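Local atomic coordinates of D-galactonate dehydratase family member SEN1436 (Salmonella enterica subsp. enterica serovar Enteritidis, PDB entry 3TW9), a protein that catalyses, with low activity in vitro, the magnesium-dependent dehydration of D-gluconate to 2-dehydro-3-deoxy-D-gluconate, and belongs to the mandelate racemase/muconate lactonizing enzyme family. Residues D95-G100 and G118-L123; I217-D222 and H250-P255; R230-L235 and I243-D248. All blocks are in the same frame, centred on the assembly; numbering follows the deposited sequence.

Interaction 1. Residues D95-G100 and G118-L123; sequences DIWQSG and GVDMAL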
loop_
_atom_site.group_PDB
_atom_site.type_symbol
_atom_site.label_atom_id
_atom_site.label_comp_id
_atom_site.label_asym_id
_atom_site.label_seq_id
_atom_site.Cartn_x
_atom_site.Cartn_y
_atom_site.Cartn_z
ATOM N N ASP C 95 14.658 -1.868 0.761
ATOM C CA ASP C 95 15.643 -2.728 1.441
ATOM C C ASP C 95 16.390 -1.941 2.496
ATOM O O ASP C 95 16.636 -2.445 3.597
ATOM C CB ASP C 95 16.633 -3.358 0.462
ATOM C CG ASP C 95 17.577 -4.352 1.146
ATOM O OD1 ASP C 95 17.120 -5.472 1.461
ATOM O OD2 ASP C 95 18.769 -4.006 1.362
ATOM N N ILE C 96 16.750 -0.701 2.155
ATOM C CA ILE C 96 17.349 0.215 3.102
ATOM C C ILE C 96 16.401 0.535 4.267
ATOM O O ILE C 96 16.834 0.580 5.414
ATOM C CB ILE C 96 17.823 1.512 2.397
ATOM C CG1 ILE C 96 19.153 1.233 1.686
ATOM C CG2 ILE C 96 17.961 2.661 3.388
ATOM C CD1 ILE C 96 19.619 2.337 0.715
ATOM N N TRP C 97 15.122 0.739 3.966
ATOM C CA TRP C 97 14.139 1.026 5.036
ATOM C C TRP C 97 13.999 -0.176 5.974
ATOM O O TRP C 97 14.086 -0.020 7.200
ATOM C CB TRP C 97 12.757 1.440 4.495
ATOM C CG TRP C 97 11.951 2.168 5.525
ATOM C CD1 TRP C 97 11.927 3.490 5.752
ATOM C CD2 TRP C 97 11.086 1.569 6.519
ATOM N NE1 TRP C 97 11.103 3.784 6.810
ATOM C CE2 TRP C 97 10.561 2.619 7.294
ATOM C CE3 TRP C 97 10.673 0.245 6.786
ATOM C CZ2 TRP C 97 9.666 2.402 8.348
ATOM C CZ3 TRP C 97 9.788 0.025 7.827
ATOM C CH2 TRP C 97 9.281 1.102 8.593
ATOM N N GLN C 98 13.779 -1.346 5.385
ATOM C CA GLN C 98 13.564 -2.580 6.140
ATOM C C GLN C 98 14.773 -2.964 6.976
ATOM O O GLN C 98 14.615 -3.362 8.129
ATOM C CB GLN C 98 13.163 -3.745 5.226
ATOM C CG GLN C 98 11.775 -3.608 4.538
ATOM C CD GLN C 98 10.613 -3.595 5.521
ATOM O OE1 GLN C 98 10.658 -4.242 6.566
ATOM N NE2 GLN C 98 9.562 -2.862 5.180
ATOM N N SER C 99 15.971 -2.832 6.409
ATOM C CA SER C 99 17.201 -3.108 7.181
ATOM C C SER C 99 17.545 -2.000 8.176
ATOM O O SER C 99 18.017 -2.268 9.292
ATOM C CB SER C 99 18.389 -3.410 6.255
ATOM O OG SER C 99 18.657 -2.336 5.349
ATOM N N GLY C 100 17.348 -0.749 7.774
ATOM C CA GLY C 100 17.654 0.368 8.634
ATOM C C GLY C 100 16.749 0.426 9.841
ATOM O O GLY C 100 17.206 0.755 10.910
ATOM N N GLY C 118 14.524 10.977 7.366
ATOM C CA GLY C 118 15.480 11.844 6.662
ATOM C C GLY C 118 16.102 11.111 5.489
ATOM O O GLY C 118 16.157 11.626 4.365
ATOM N N VAL C 119 16.539 9.892 5.746
ATOM C CA VAL C 119 17.109 9.028 4.756
ATOM C C VAL C 119 16.096 8.595 3.693
ATOM O O VAL C 119 16.355 8.731 2.505
ATOM C CB VAL C 119 17.729 7.782 5.462
ATOM C CG1 VAL C 119 18.146 6.726 4.467
ATOM C CG2 VAL C 119 18.897 8.199 6.377
ATOM N N ASP C 120 14.933 8.084 4.125
ATOM C CA ASP C 120 13.937 7.554 3.204
ATOM C C ASP C 120 13.470 8.606 2.196
ATOM O O ASP C 120 13.417 8.344 0.979
ATOM C CB ASP C 120 12.740 6.999 3.991
ATOM C CG ASP C 120 11.710 6.362 3.102
ATOM O OD1 ASP C 120 11.959 5.248 2.621
ATOM O OD2 ASP C 120 10.669 7.015 2.859
ATOM N N MET C 121 13.129 9.779 2.706
ATOM C CA MET C 121 12.664 10.885 1.859
ATOM C C MET C 121 13.767 11.305 0.871
ATOM O O MET C 121 13.487 11.510 -0.313
ATOM C CB MET C 121 12.237 12.091 2.690
ATOM C CG MET C 121 10.987 11.933 3.508
ATOM S SD MET C 121 10.470 13.560 4.006
ATOM C CE MET C 121 9.173 13.128 5.157
ATOM N N ALA C 122 15.011 11.407 1.352
ATOM C CA ALA C 122 16.153 11.753 0.470
ATOM C C ALA C 122 16.307 10.745 -0.643
ATOM O O ALA C 122 16.545 11.109 -1.773
ATOM C CB ALA C 122 17.440 11.851 1.266
ATOM N N LEU C 123 16.135 9.460 -0.328
ATOM C CA LEU C 123 16.235 8.417 -1.356
ATOM C C LEU C 123 15.122 8.510 -2.400
ATOM O O LEU C 123 15.377 8.307 -3.591
ATOM C CB LEU C 123 16.240 7.012 -0.736
ATOM C CG LEU C 123 17.421 6.716 0.193
ATOM C CD1 LEU C 123 17.301 5.326 0.796
ATOM C CD2 LEU C 123 18.767 6.836 -0.524
#
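Trp97 and Asp120 meet with their flat groups steeply inclined, the indole and carboxylate planes standing 78° apart. The touch is made by the pyrrole side of the indole, where CD1 of Trp97 lies 3.6 Å from OD1 of Asp120. Both side chains extend away from their own backbone nitrogens (chi1 -160° for Trp97, -177° for Asp120), which brings the two groups together between helices 93-101 and 110-131. The axes of segments 95-100 and 118-123 run antiparallel, 10.4 Å apart.

Next to this pair is an aliphatic one. CD1 of Leu123 fits against the two branches of Ile96, at 3.8 Å from CG2 and 3.8 Å from CD1. The same CG2 of Ile96 reaches CG1 of Val119 more loosely, at 4.2 Å. Leu85 of helix 70-85 and Ile51 of the antiparallel sheet extend this apolar layer, as expected inside the N-terminal capping domain of an enolase-superfamily enzyme.

The hydrogen bonds of Trp97 and Asp120 lead out of the helix interface: Trp97 NE1 donates to Gly328 O, and Asp120 OD1 is bonded to Thr331 OG1. Chemically, then, Ile96, Val119 and Leu123 make a dispersive contact, and Trp97 and Asp120 a van der Waals approach whose polar atoms are satisfied by Gly328, just before helix 330-342, and Thr331 in its first turn, tying the capping domain to the barrel domain.

Interaction 2. Residues I217-D222 and H250-P255; sequences IYFDPD and HERVTP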
loop_
_atom_site.group_PDB
_atom_site.type_symbol
_atom_site.label_atom_id
_atom_site.label_comp_id
_atom_site.label_asym_id
_atom_site.label_seq_id
_atom_site.Cartn_x
_atom_site.Cartn_y
_atom_site.Cartn_z
ATOM N N ILE C 217 1.431 25.437 32.629
ATOM C CA ILE C 217 0.399 26.144 31.911
ATOM C C ILE C 217 -0.941 25.522 32.264
ATOM O O ILE C 217 -1.280 24.413 31.790
ATOM C CB ILE C 217 0.609 26.141 30.366
ATOM C CG1 ILE C 217 2.072 26.453 29.978
ATOM C CG2 ILE C 217 -0.373 27.094 29.714
ATOM C CD1 ILE C 217 2.628 27.797 30.461
ATOM N N TYR C 218 -1.712 26.260 33.063
ATOM C CA TYR C 218 -2.956 25.742 33.618
ATOM C C TYR C 218 -4.100 25.752 32.631
ATOM O O TYR C 218 -4.240 26.680 31.831
ATOM C CB TYR C 218 -3.319 26.438 34.936
ATOM C CG TYR C 218 -2.535 25.849 36.075
ATOM C CD1 TYR C 218 -1.171 26.090 36.197
ATOM C CD2 TYR C 218 -3.155 25.022 37.023
ATOM C CE1 TYR C 218 -0.413 25.512 37.233
ATOM C CE2 TYR C 218 -2.414 24.442 38.063
ATOM C CZ TYR C 218 -1.038 24.710 38.163
ATOM O OH TYR C 218 -0.289 24.144 39.181
ATOM N N PHE C 219 -4.901 24.691 32.669
ATOM C CA PHE C 219 -6.025 24.557 31.757
ATOM C C PHE C 219 -7.159 23.846 32.463
ATOM O O PHE C 219 -6.922 22.908 33.218
ATOM C CB PHE C 219 -5.573 23.748 30.536
ATOM C CG PHE C 219 -6.652 23.498 29.519
ATOM C CD1 PHE C 219 -7.148 24.550 28.732
ATOM C CD2 PHE C 219 -7.146 22.207 29.317
ATOM C CE1 PHE C 219 -8.130 24.339 27.777
ATOM C CE2 PHE C 219 -8.135 21.975 28.353
ATOM C CZ PHE C 219 -8.613 23.039 27.579
ATOM N N ASP C 220 -8.386 24.284 32.207
ATOM C CA ASP C 220 -9.562 23.665 32.796
ATOM C C ASP C 220 -10.309 22.871 31.729
ATOM O O ASP C 220 -11.043 23.455 30.920
ATOM C CB ASP C 220 -10.485 24.717 33.401
ATOM C CG ASP C 220 -11.626 24.106 34.200
ATOM O OD1 ASP C 220 -12.120 23.011 33.864
ATOM O OD2 ASP C 220 -12.052 24.723 35.180
ATOM N N PRO C 221 -10.145 21.532 31.736
ATOM C CA PRO C 221 -10.722 20.708 30.664
ATOM C C PRO C 221 -12.244 20.667 30.677
ATOM O O PRO C 221 -12.859 20.500 29.627
ATOM C CB PRO C 221 -10.151 19.308 30.945
ATOM C CG PRO C 221 -9.794 19.322 32.399
ATOM C CD PRO C 221 -9.390 20.727 32.714
ATOM N N ASP C 222 -12.844 20.818 31.852
ATOM C CA ASP C 222 -14.298 20.783 31.964
ATOM C C ASP C 222 -14.934 22.091 31.485
ATOM O O ASP C 222 -15.935 22.067 30.759
ATOM C CB ASP C 222 -14.725 20.416 33.377
ATOM C CG ASP C 222 -14.361 18.980 33.733
ATOM O OD1 ASP C 222 -15.105 18.051 33.352
ATOM O OD2 ASP C 222 -13.323 18.777 34.391
ATOM N N HIS C 250 -7.013 17.771 20.939
ATOM C CA HIS C 250 -5.585 17.701 21.284
ATOM C C HIS C 250 -5.381 17.005 22.606
ATOM O O HIS C 250 -4.657 17.505 23.456
ATOM C CB HIS C 250 -4.975 19.118 21.331
ATOM C CG HIS C 250 -3.531 19.187 20.945
ATOM N ND1 HIS C 250 -2.507 18.968 21.841
ATOM C CD2 HIS C 250 -2.938 19.447 19.755
ATOM C CE1 HIS C 250 -1.347 19.092 21.219
ATOM N NE2 HIS C 250 -1.579 19.386 19.953
ATOM N N GLU C 251 -6.082 15.878 22.792
ATOM C CA GLU C 251 -5.928 15.011 23.962
ATOM C C GLU C 251 -6.165 15.684 25.329
ATOM O O GLU C 251 -5.684 15.190 26.361
ATOM C CB GLU C 251 -4.574 14.226 23.901
ATOM C CG GLU C 251 -3.244 15.047 24.047
ATOM C CD GLU C 251 -1.984 14.204 24.191
ATOM O OE1 GLU C 251 -0.867 14.752 24.396
ATOM O OE2 GLU C 251 -2.080 12.977 24.077
ATOM N N ARG C 252 -6.937 16.775 25.347
ATOM C CA ARG C 252 -7.024 17.618 26.557
ATOM C C ARG C 252 -8.091 17.216 27.591
ATOM O O ARG C 252 -8.109 17.760 28.701
ATOM C CB ARG C 252 -7.170 19.101 26.166
ATOM C CG ARG C 252 -5.875 19.690 25.585
ATOM C CD ARG C 252 -6.091 21.108 25.057
ATOM N NE ARG C 252 -7.008 21.186 23.912
ATOM C CZ ARG C 252 -7.697 22.277 23.566
ATOM N NH1 ARG C 252 -7.594 23.389 24.293
ATOM N NH2 ARG C 252 -8.510 22.258 22.506
ATOM N N VAL C 253 -8.960 16.257 27.253
ATOM C CA VAL C 253 -10.073 15.897 28.149
ATOM C C VAL C 253 -10.124 14.388 28.377
ATOM O O VAL C 253 -9.454 13.652 27.656
ATOM C CB VAL C 253 -11.462 16.369 27.630
ATOM C CG1 VAL C 253 -11.528 17.909 27.508
ATOM C CG2 VAL C 253 -11.834 15.706 26.294
ATOM N N THR C 254 -10.893 13.946 29.377
ATOM C CA THR C 254 -11.022 12.493 29.625
ATOM C C THR C 254 -11.805 11.899 28.476
ATOM O O THR C 254 -12.566 12.606 27.775
ATOM C CB THR C 254 -11.782 12.134 30.933
ATOM O OG1 THR C 254 -13.138 12.616 30.846
ATOM C CG2 THR C 254 -11.046 12.634 32.162
ATOM N N PRO C 255 -11.625 10.595 28.260
ATOM C CA PRO C 255 -12.289 10.021 27.098
ATOM C C PRO C 255 -13.798 10.201 27.042
ATOM O O PRO C 255 -14.308 10.579 25.992
ATOM C CB PRO C 255 -11.899 8.558 27.175
ATOM C CG PRO C 255 -10.531 8.588 27.795
ATOM C CD PRO C 255 -10.643 9.666 28.862
#
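Pro221 and Val253 bring the two backbones closest, with their CA atoms 5.5 Å apart, where the start of helix 221-239 passes the loop after strand 244-248. Both lie at the C-terminal end of the strands of the enolase-type barrel, the end that carries the active site. Segment 217-222 goes from a short strand through a turn into the helix, with Asp220 as N-cap: its OD1 accepts a weak bond from Asp222 N and another from Ala223 N. The opposing loop has no regular structure, and His250 and Glu251 both adopt left-handed helical backbone angles before the chain straightens toward Val253.

Among the side chains, Phe219 and Arg252 carry most of the contact. They cross at about a right angle, yet the phenyl and guanidinium planes are inclined by only 28°, and CZ of Phe219 comes within 3.5 Å of NH1 of Arg252. Farther back, CE2 of Phe219 packs 3.7 Å from CB of Arg252. A bend at chi3 (-65°) folds the arginine back over its own loop, where NE bonds to Val249 O and NH2 to Asp248 O; Tyr224 adds a cation-pi contact. The arginine thus holds the backbone carbonyls of Asp248, a magnesium ligand, and Val249, just ahead of His250, the probable proton donor/acceptor. Beside it, CB of Pro221 sits 3.4 Å from O of Arg252, while CG1 of Val253 lies 3.6 Å from Pro221 O.

Interaction 3. Residues R230-L235 and I243-D248; sequences RLFDHL and IEFIHD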
loop_
_atom_site.group_PDB
_atom_site.type_symbol
_atom_site.label_atom_id
_atom_site.label_comp_id
_atom_site.label_asym_id
_atom_site.label_seq_id
_atom_site.Cartn_x
_atom_site.Cartn_y
_atom_site.Cartn_z
ATOM N N ARG C 230 -20.933 25.942 22.358
ATOM C CA ARG C 230 -21.383 27.336 22.275
ATOM C C ARG C 230 -20.614 28.139 21.222
ATOM O O ARG C 230 -21.228 28.891 20.448
ATOM C CB ARG C 230 -21.320 28.024 23.648
ATOM C CG ARG C 230 -22.133 27.303 24.728
ATOM C CD ARG C 230 -22.742 28.274 25.727
ATOM N NE ARG C 230 -21.742 28.888 26.599
ATOM C CZ ARG C 230 -21.496 28.509 27.850
ATOM N NH1 ARG C 230 -22.179 27.506 28.394
ATOM N NH2 ARG C 230 -20.567 29.137 28.560
ATOM N N LEU C 231 -19.291 27.947 21.175
ATOM C CA LEU C 231 -18.432 28.511 20.130
ATOM C C LEU C 231 -18.931 28.134 18.727
ATOM O O LEU C 231 -19.101 28.999 17.875
ATOM C CB LEU C 231 -16.960 28.081 20.325
ATOM C CG LEU C 231 -15.987 28.361 19.177
ATOM C CD1 LEU C 231 -15.724 29.870 18.995
ATOM C CD2 LEU C 231 -14.685 27.586 19.355
ATOM N N PHE C 232 -19.210 26.850 18.503
ATOM C CA PHE C 232 -19.695 26.409 17.203
ATOM C C PHE C 232 -21.127 26.804 16.876
ATOM O O PHE C 232 -21.434 27.059 15.702
ATOM C CB PHE C 232 -19.431 24.902 17.001
ATOM C CG PHE C 232 -18.005 24.637 16.673
ATOM C CD1 PHE C 232 -17.490 25.001 15.411
ATOM C CD2 PHE C 232 -17.136 24.120 17.626
ATOM C CE1 PHE C 232 -16.135 24.837 15.101
ATOM C CE2 PHE C 232 -15.769 23.941 17.322
ATOM C CZ PHE C 232 -15.264 24.298 16.046
ATOM N N ASP C 233 -21.982 26.886 17.900
ATOM C CA ASP C 233 -23.323 27.432 17.709
ATOM C C ASP C 233 -23.214 28.864 17.154
ATOM O O ASP C 233 -23.807 29.192 16.103
ATOM C CB ASP C 233 -24.129 27.393 19.006
ATOM C CG ASP C 233 -25.583 27.769 18.784
ATOM O OD1 ASP C 233 -26.331 26.970 18.185
ATOM O OD2 ASP C 233 -25.968 28.877 19.195
ATOM N N HIS C 234 -22.398 29.677 17.820
ATOM C CA HIS C 234 -22.130 31.057 17.381
ATOM C C HIS C 234 -21.539 31.155 15.980
ATOM O O HIS C 234 -22.025 31.923 15.166
ATOM C CB HIS C 234 -21.207 31.811 18.345
ATOM C CG HIS C 234 -20.905 33.206 17.887
ATOM N ND1 HIS C 234 -21.799 34.246 18.039
ATOM C CD2 HIS C 234 -19.838 33.722 17.229
ATOM C CE1 HIS C 234 -21.283 35.347 17.524
ATOM N NE2 HIS C 234 -20.095 35.056 17.023
ATOM N N LEU C 235 -20.479 30.396 15.707
ATOM C CA LEU C 235 -19.842 30.441 14.404
ATOM C C LEU C 235 -20.777 29.957 13.310
ATOM O O LEU C 235 -20.798 30.531 12.238
ATOM C CB LEU C 235 -18.537 29.623 14.394
ATOM C CG LEU C 235 -17.374 30.157 15.246
ATOM C CD1 LEU C 235 -16.209 29.203 15.216
ATOM C CD2 LEU C 235 -16.945 31.573 14.826
ATOM N N ILE C 243 -18.784 26.787 4.848
ATOM C CA ILE C 243 -17.401 26.720 5.343
ATOM C C ILE C 243 -17.186 25.414 6.128
ATOM O O ILE C 243 -18.027 25.020 6.917
ATOM C CB ILE C 243 -17.037 27.973 6.201
ATOM C CG1 ILE C 243 -15.579 27.941 6.687
ATOM C CG2 ILE C 243 -18.011 28.182 7.366
ATOM C CD1 ILE C 243 -14.562 28.013 5.559
ATOM N N GLU C 244 -16.069 24.746 5.865
ATOM C CA GLU C 244 -15.711 23.543 6.614
ATOM C C GLU C 244 -14.911 23.900 7.871
ATOM O O GLU C 244 -13.944 24.677 7.812
ATOM C CB GLU C 244 -14.927 22.555 5.740
ATOM C CG GLU C 244 -15.665 22.008 4.516
ATOM C CD GLU C 244 -16.807 21.034 4.837
ATOM O OE1 GLU C 244 -16.880 20.495 5.959
ATOM O OE2 GLU C 244 -17.654 20.817 3.953
ATOM N N PHE C 245 -15.330 23.324 9.001
ATOM C CA PHE C 245 -14.718 23.563 10.313
ATOM C C PHE C 245 -14.015 22.326 10.837
ATOM O O PHE C 245 -14.553 21.220 10.750
ATOM C CB PHE C 245 -15.779 23.919 11.355
ATOM C CG PHE C 245 -16.384 25.288 11.201
ATOM C CD1 PHE C 245 -15.718 26.298 10.497
ATOM C CD2 PHE C 245 -17.591 25.584 11.824
ATOM C CE1 PHE C 245 -16.274 27.565 10.384
ATOM C CE2 PHE C 245 -18.164 26.862 11.710
ATOM C CZ PHE C 245 -17.482 27.848 10.985
ATOM N N ILE C 246 -12.804 22.538 11.333
ATOM C CA ILE C 246 -12.056 21.529 12.087
ATOM C C ILE C 246 -11.860 22.000 13.521
ATOM O O ILE C 246 -11.616 23.174 13.772
ATOM C CB ILE C 246 -10.709 21.249 11.386
ATOM C CG1 ILE C 246 -10.979 20.339 10.190
ATOM C CG2 ILE C 246 -9.628 20.656 12.358
ATOM C CD1 ILE C 246 -9.952 20.370 9.213
ATOM N N HIS C 247 -11.998 21.085 14.476
ATOM C CA HIS C 247 -11.695 21.412 15.852
ATOM C C HIS C 247 -10.768 20.358 16.409
ATOM O O HIS C 247 -11.033 19.167 16.264
ATOM C CB HIS C 247 -12.959 21.508 16.728
ATOM C CG HIS C 247 -12.649 21.889 18.143
ATOM N ND1 HIS C 247 -12.228 23.157 18.484
ATOM C CD2 HIS C 247 -12.593 21.154 19.280
ATOM C CE1 HIS C 247 -11.988 23.206 19.784
ATOM N NE2 HIS C 247 -12.192 22.000 20.290
ATOM N N ASP C 248 -9.715 20.808 17.074
ATOM C CA ASP C 248 -8.723 19.914 17.672
ATOM C C ASP C 248 -8.907 19.836 19.187
ATOM O O ASP C 248 -8.658 20.794 19.925
ATOM C CB ASP C 248 -7.314 20.459 17.305
ATOM C CG ASP C 248 -6.192 19.480 17.581
ATOM O OD1 ASP C 248 -6.465 18.362 18.055
ATOM O OD2 ASP C 248 -5.016 19.829 17.302
#
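Phe232 reaches between two aromatic residues of one strand, Phe245 and His247, and its ring touches them with different parts of its rim. On one side CD1 of Phe232 approaches CD2 of Phe245 at 3.6 Å; the latter atom lies at the edge of the Phe232 ring, near its plane, and the two ring planes are inclined by 51°. On the other, CZ of Phe232 meets CB of His247 at 3.7 Å, the imidazole being turned almost perpendicular to the phenyl, at 84°. ND1 of His247 lies 3.8 Å from CE2 of Phe232, at the phenyl edge and in its plane. One helical turn later, CB of Leu235 packs 3.9 Å from CE2 of Phe245.

The imidazole's rotation is fixed from both nitrogens: ND1 bonds to Cys178 O and NE2 to Tyr224 OH. A carbonyl partner requires a proton on ND1, so NE2 probably accepts from Tyr224 OH if the ring is neutral.

Ile246 points away from the helix, its side chain about 4 Å from that of Glu274, a magnesium ligand. Helix 221-239 thus covers the outer face of strand 244-248, which ends in the magnesium ligand Asp248; segment 230-235 runs nearly antiparallel to the strand (166°), an alpha-beta layer characteristic of the enolase-superfamily barrel.

How the interactions relate
The contacts divide between the enzyme's two domains. Interaction 1 comes first along the chain and lies in the N-terminal capping domain, its centre 38 Å from that of interaction 2 and 40 Å from that of interaction 3, across the centre of the chain. The latter two belong to the barrel domain, with centres 18 Å apart, and share helix 221-239: interaction 2 uses its N-terminal start, interaction 3 its middle. Interaction 3 is nested within the loop that interaction 2 closes. Strand 244-248 of interaction 3 leads directly into loop 250-255 of interaction 2, so one helix packs beside both the strand delivering Asp248 and the loop carrying His250.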